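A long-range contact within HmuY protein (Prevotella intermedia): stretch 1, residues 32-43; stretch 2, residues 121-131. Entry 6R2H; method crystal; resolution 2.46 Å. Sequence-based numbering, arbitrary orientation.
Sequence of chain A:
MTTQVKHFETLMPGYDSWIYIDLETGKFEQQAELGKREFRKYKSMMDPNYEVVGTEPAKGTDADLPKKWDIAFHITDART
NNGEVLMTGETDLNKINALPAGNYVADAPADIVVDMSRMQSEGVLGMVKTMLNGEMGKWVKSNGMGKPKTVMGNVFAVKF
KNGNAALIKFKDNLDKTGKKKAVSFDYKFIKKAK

Stretch 1, residues 32-43: AELGKREFRKYK
Stretch 2, residues 121-131: SEGVLGMVKTM

The most unusual feature of this contact is a glycine that lends a phenylalanine its packing surface. Gly126 lies directly across from Phe39 in a non-hydrogen-bonded pair, where the CA atoms of two antiparallel strands come closest, here 4.4 Å from Gly126 CA to Phe39 CA. The Phe39 ring (chi1 -70°, chi2 86°) leans over the bare glycine backbone, so that Gly126 CA sits 4.1 Å from the ring centroid, 29° off the ring normal, in an off-centre CH-pi contact. An ideal CB on Gly126 would fall 3.0 Å from Phe39 CE2, a clash; the ring occupies the space that a side chain would need.

The principle at work is that an antiparallel ladder sets out a register of backbone pairs, and the side-chain contacts follow that register. Strand 37-42 runs against strand 124-131 with 148° between their N-to-C directions, both in extended conformation, with phi from -137° to -81° and psi mostly between 117° and 146°; Thr130, at -137/-154, departs from that psi range. Glu38 and Met127 form a hydrogen-bonded pair with two nearly linear bonds, Glu38 N to Met127 O and Met127 N to Glu38 O, each 3.0 Å. Two residues on, Arg40 N donates to Leu125 O at 2.8 Å and Leu125 N to Arg40 O at 2.9 Å. Lys41 faces Val124 in the next non-hydrogen-bonded pair, with 4.3 Å between Lys41 CA and Val124 CA. Between these bonds, CA-H...O contacts fill the narrow gaps, the shortest from Val124 CA to Arg40 O at 3.0 Å.

The ladder's far end is closed by Gly123, which leaves the preceding helix at phi/psi 66/38, a positive phi that favours glycine. Its carbonyl accepts from Tyr42 N, with Gly123 O 3.0 Å from that nitrogen. Nearby, the extended Lys41 side chain (t, t, t, then p) brings NZ within 3.1 Å of Glu122 O, a hydrogen bond to the backbone.

Side chains alternate between the sheet's faces. With Phe39 lie Lys41 and Val124 (chi1 167°); Phe39 CB meets Val124 CG1 at 4.0 Å. Glu38, Arg40, Leu125 and Met127 share the other face. There Arg40 (m, t, t, with chi4 at 151°) makes a salt bridge within its own strand, Arg40 NE to Glu38 OE1 at 3.0 Å, while Met127 CG (chi1 and chi2 both m) lies over one face of its guanidinium, 3.6 Å from Arg40 NH1. Tyr42 (chi1 -67°, chi2 -84°) reaches back along the partner strand, placing CE2 3.7 Å from Leu125 CD1.

Before the strand, pairing gives way to packing around Val128 (chi1 174°). Val128 CG2 lies 3.4 Å from Lys36 O, and Val128 CG1 is 3.8 Å from Gly35 CA, where an ideal CB would clash with that methyl. The Glu33 side chain (t, p) turns so that its OE2 accepts from Gly35 N, two residues further on, at 2.8 Å. One water bridges the two stretches here, donating to Lys36 O at 3.1 Å and accepting from Lys129 N at 3.2 Å.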

# COMPACT_ATOMS: atom_id res chain seq x y z
N ALA A 32 11.90 -0.19 -7.03
CA ALA A 32 11.09 0.48 -8.04
C ALA A 32 9.97 -0.45 -8.50
O ALA A 32 10.15 -1.66 -8.49
CB ALA A 32 11.93 0.89 -9.23
N GLU A 33 8.84 0.14 -8.90
CA GLU A 33 7.86 -0.58 -9.72
C GLU A 33 8.57 -1.12 -10.96
O GLU A 33 9.24 -0.37 -11.67
CB GLU A 33 6.74 0.36 -10.18
CG GLU A 33 5.75 -0.32 -11.13
CD GLU A 33 5.16 -1.61 -10.58
OE1 GLU A 33 4.63 -1.60 -9.44
OE2 GLU A 33 5.24 -2.63 -11.29
N LEU A 34 8.38 -2.41 -11.23
CA LEU A 34 9.17 -3.07 -12.25
C LEU A 34 8.35 -3.27 -13.52
O LEU A 34 8.93 -3.54 -14.57
CB LEU A 34 9.70 -4.41 -11.72
CG LEU A 34 10.79 -4.28 -10.65
CD1 LEU A 34 11.29 -5.65 -10.21
CD2 LEU A 34 11.94 -3.41 -11.13
N GLY A 35 7.03 -3.12 -13.39
CA GLY A 35 6.08 -3.42 -14.45
C GLY A 35 6.20 -2.46 -15.63
O GLY A 35 6.75 -1.37 -15.50
N LYS A 36 5.70 -2.92 -16.79
CA LYS A 36 5.68 -2.11 -17.99
C LYS A 36 4.81 -0.88 -17.73
O LYS A 36 3.82 -0.95 -16.99
CB LYS A 36 5.29 -2.92 -19.22
CG LYS A 36 3.84 -3.39 -19.30
CD LYS A 36 3.50 -4.03 -20.63
CE LYS A 36 2.30 -4.96 -20.58
NZ LYS A 36 2.59 -6.28 -21.20
N ARG A 37 5.22 0.25 -18.32
CA ARG A 37 4.49 1.50 -18.14
C ARG A 37 3.80 1.91 -19.44
O ARG A 37 4.32 1.71 -20.54
CB ARG A 37 5.43 2.61 -17.69
CG ARG A 37 6.54 2.13 -16.77
CD ARG A 37 7.43 3.28 -16.45
NE ARG A 37 7.96 3.17 -15.11
CZ ARG A 37 8.73 4.11 -14.59
NH1 ARG A 37 9.04 5.16 -15.32
NH2 ARG A 37 9.19 3.99 -13.35
N GLU A 38 2.63 2.53 -19.27
CA GLU A 38 1.86 3.14 -20.34
C GLU A 38 1.75 4.63 -20.02
O GLU A 38 1.32 4.98 -18.92
CB GLU A 38 0.49 2.47 -20.38
CG GLU A 38 -0.29 2.63 -21.68
CD GLU A 38 -1.40 1.60 -21.78
OE1 GLU A 38 -2.58 1.94 -21.54
OE2 GLU A 38 -1.07 0.44 -22.09
N PHE A 39 2.20 5.49 -20.95
CA PHE A 39 1.96 6.91 -20.79
C PHE A 39 0.62 7.24 -21.42
O PHE A 39 0.37 6.92 -22.58
CB PHE A 39 3.14 7.76 -21.25
CG PHE A 39 4.33 7.62 -20.34
CD1 PHE A 39 5.25 6.59 -20.52
CD2 PHE A 39 4.52 8.49 -19.28
CE1 PHE A 39 6.32 6.43 -19.66
CE2 PHE A 39 5.60 8.34 -18.42
CZ PHE A 39 6.50 7.31 -18.61
N ARG A 40 -0.26 7.84 -20.60
CA ARG A 40 -1.63 8.05 -20.99
C ARG A 40 -1.92 9.55 -20.99
O ARG A 40 -1.62 10.22 -19.99
CB ARG A 40 -2.55 7.33 -20.01
CG ARG A 40 -2.37 5.82 -20.01
CD ARG A 40 -3.46 5.10 -19.24
NE ARG A 40 -3.19 3.66 -19.18
CZ ARG A 40 -3.60 2.88 -18.18
NH1 ARG A 40 -4.28 3.40 -17.17
NH2 ARG A 40 -3.31 1.59 -18.19
N LYS A 41 -2.46 10.06 -22.11
CA LYS A 41 -2.92 11.44 -22.20
C LYS A 41 -4.43 11.45 -22.04
O LYS A 41 -5.14 10.74 -22.76
CB LYS A 41 -2.54 12.07 -23.55
CG LYS A 41 -2.68 13.58 -23.63
CD LYS A 41 -2.39 14.11 -25.02
CE LYS A 41 -2.30 15.61 -25.08
NZ LYS A 41 -1.06 16.11 -24.43
N TYR A 42 -4.91 12.26 -21.08
CA TYR A 42 -6.32 12.27 -20.70
C TYR A 42 -7.02 13.50 -21.29
O TYR A 42 -6.51 14.61 -21.18
CB TYR A 42 -6.47 12.18 -19.18
CG TYR A 42 -6.04 10.86 -18.57
CD1 TYR A 42 -6.91 9.77 -18.54
CD2 TYR A 42 -4.79 10.70 -18.01
CE1 TYR A 42 -6.54 8.56 -17.98
CE2 TYR A 42 -4.40 9.50 -17.45
CZ TYR A 42 -5.27 8.42 -17.44
OH TYR A 42 -4.90 7.22 -16.88
N LYS A 43 -8.19 13.26 -21.91
CA LYS A 43 -8.93 14.27 -22.66
C LYS A 43 -9.63 15.20 -21.66
O LYS A 43 -9.49 16.43 -21.82
CB LYS A 43 -9.93 13.62 -23.62
N SER A 121 2.03 19.64 -17.29
CA SER A 121 2.47 20.19 -18.56
C SER A 121 1.68 19.62 -19.74
O SER A 121 1.60 20.28 -20.77
CB SER A 121 3.96 20.02 -18.76
OG SER A 121 4.34 18.66 -18.67
N GLU A 122 1.09 18.43 -19.59
CA GLU A 122 0.56 17.74 -20.77
C GLU A 122 -0.72 16.96 -20.48
O GLU A 122 -1.37 16.47 -21.41
CB GLU A 122 1.58 16.75 -21.34
CG GLU A 122 2.79 17.40 -21.98
CD GLU A 122 3.82 16.41 -22.48
OE1 GLU A 122 3.51 15.69 -23.45
OE2 GLU A 122 4.93 16.35 -21.88
N GLY A 123 -1.05 16.79 -19.19
CA GLY A 123 -2.15 15.93 -18.78
C GLY A 123 -1.86 14.46 -19.10
O GLY A 123 -2.75 13.71 -19.52
N VAL A 124 -0.59 14.07 -18.92
CA VAL A 124 -0.12 12.72 -19.17
C VAL A 124 0.33 12.09 -17.85
O VAL A 124 0.96 12.74 -17.03
CB VAL A 124 1.01 12.69 -20.23
CG1 VAL A 124 1.74 11.34 -20.28
CG2 VAL A 124 0.53 13.09 -21.61
N LEU A 125 0.00 10.80 -17.68
CA LEU A 125 0.44 10.02 -16.54
C LEU A 125 1.04 8.70 -17.03
O LEU A 125 0.46 8.05 -17.91
CB LEU A 125 -0.77 9.72 -15.65
CG LEU A 125 -1.31 10.90 -14.84
CD1 LEU A 125 -2.69 10.57 -14.29
CD2 LEU A 125 -0.37 11.26 -13.70
N GLY A 126 2.16 8.32 -16.40
CA GLY A 126 2.68 6.96 -16.46
C GLY A 126 1.97 6.07 -15.45
O GLY A 126 2.01 6.31 -14.24
N MET A 127 1.32 5.02 -15.97
CA MET A 127 0.50 4.09 -15.21
C MET A 127 1.10 2.69 -15.34
O MET A 127 1.58 2.35 -16.42
CB MET A 127 -0.89 4.04 -15.83
CG MET A 127 -1.62 5.37 -15.82
SD MET A 127 -2.33 5.70 -14.20
CE MET A 127 -1.16 6.94 -13.65
N VAL A 128 1.00 1.88 -14.29
CA VAL A 128 1.40 0.47 -14.37
C VAL A 128 0.27 -0.39 -13.81
O VAL A 128 -0.29 -0.08 -12.76
CB VAL A 128 2.74 0.21 -13.65
CG1 VAL A 128 3.12 -1.26 -13.59
CG2 VAL A 128 3.86 1.01 -14.27
N LYS A 129 -0.07 -1.45 -14.56
CA LYS A 129 -1.06 -2.42 -14.12
C LYS A 129 -0.41 -3.40 -13.15
O LYS A 129 0.52 -4.12 -13.52
CB LYS A 129 -1.74 -3.14 -15.28
CG LYS A 129 -2.99 -3.91 -14.88
CD LYS A 129 -3.68 -4.62 -16.00
CE LYS A 129 -4.60 -5.70 -15.48
NZ LYS A 129 -4.79 -6.80 -16.46
N THR A 130 -0.89 -3.40 -11.90
CA THR A 130 -0.34 -4.24 -10.85
C THR A 130 -1.48 -4.88 -10.04
O THR A 130 -2.57 -5.07 -10.56
CB THR A 130 0.66 -3.45 -10.00
OG1 THR A 130 1.26 -4.40 -9.11
CG2 THR A 130 0.00 -2.30 -9.26
N MET A 131 -1.20 -5.22 -8.77
CA MET A 131 -2.18 -5.77 -7.85
C MET A 131 -2.21 -4.89 -6.60
O MET A 131 -1.16 -4.56 -6.06
CB MET A 131 -1.79 -7.18 -7.42
CG MET A 131 -1.86 -8.21 -8.54
SD MET A 131 -3.56 -8.63 -8.97
CE MET A 131 -3.94 -9.92 -7.79
O HOH W 1 1.52 -3.00 -16.85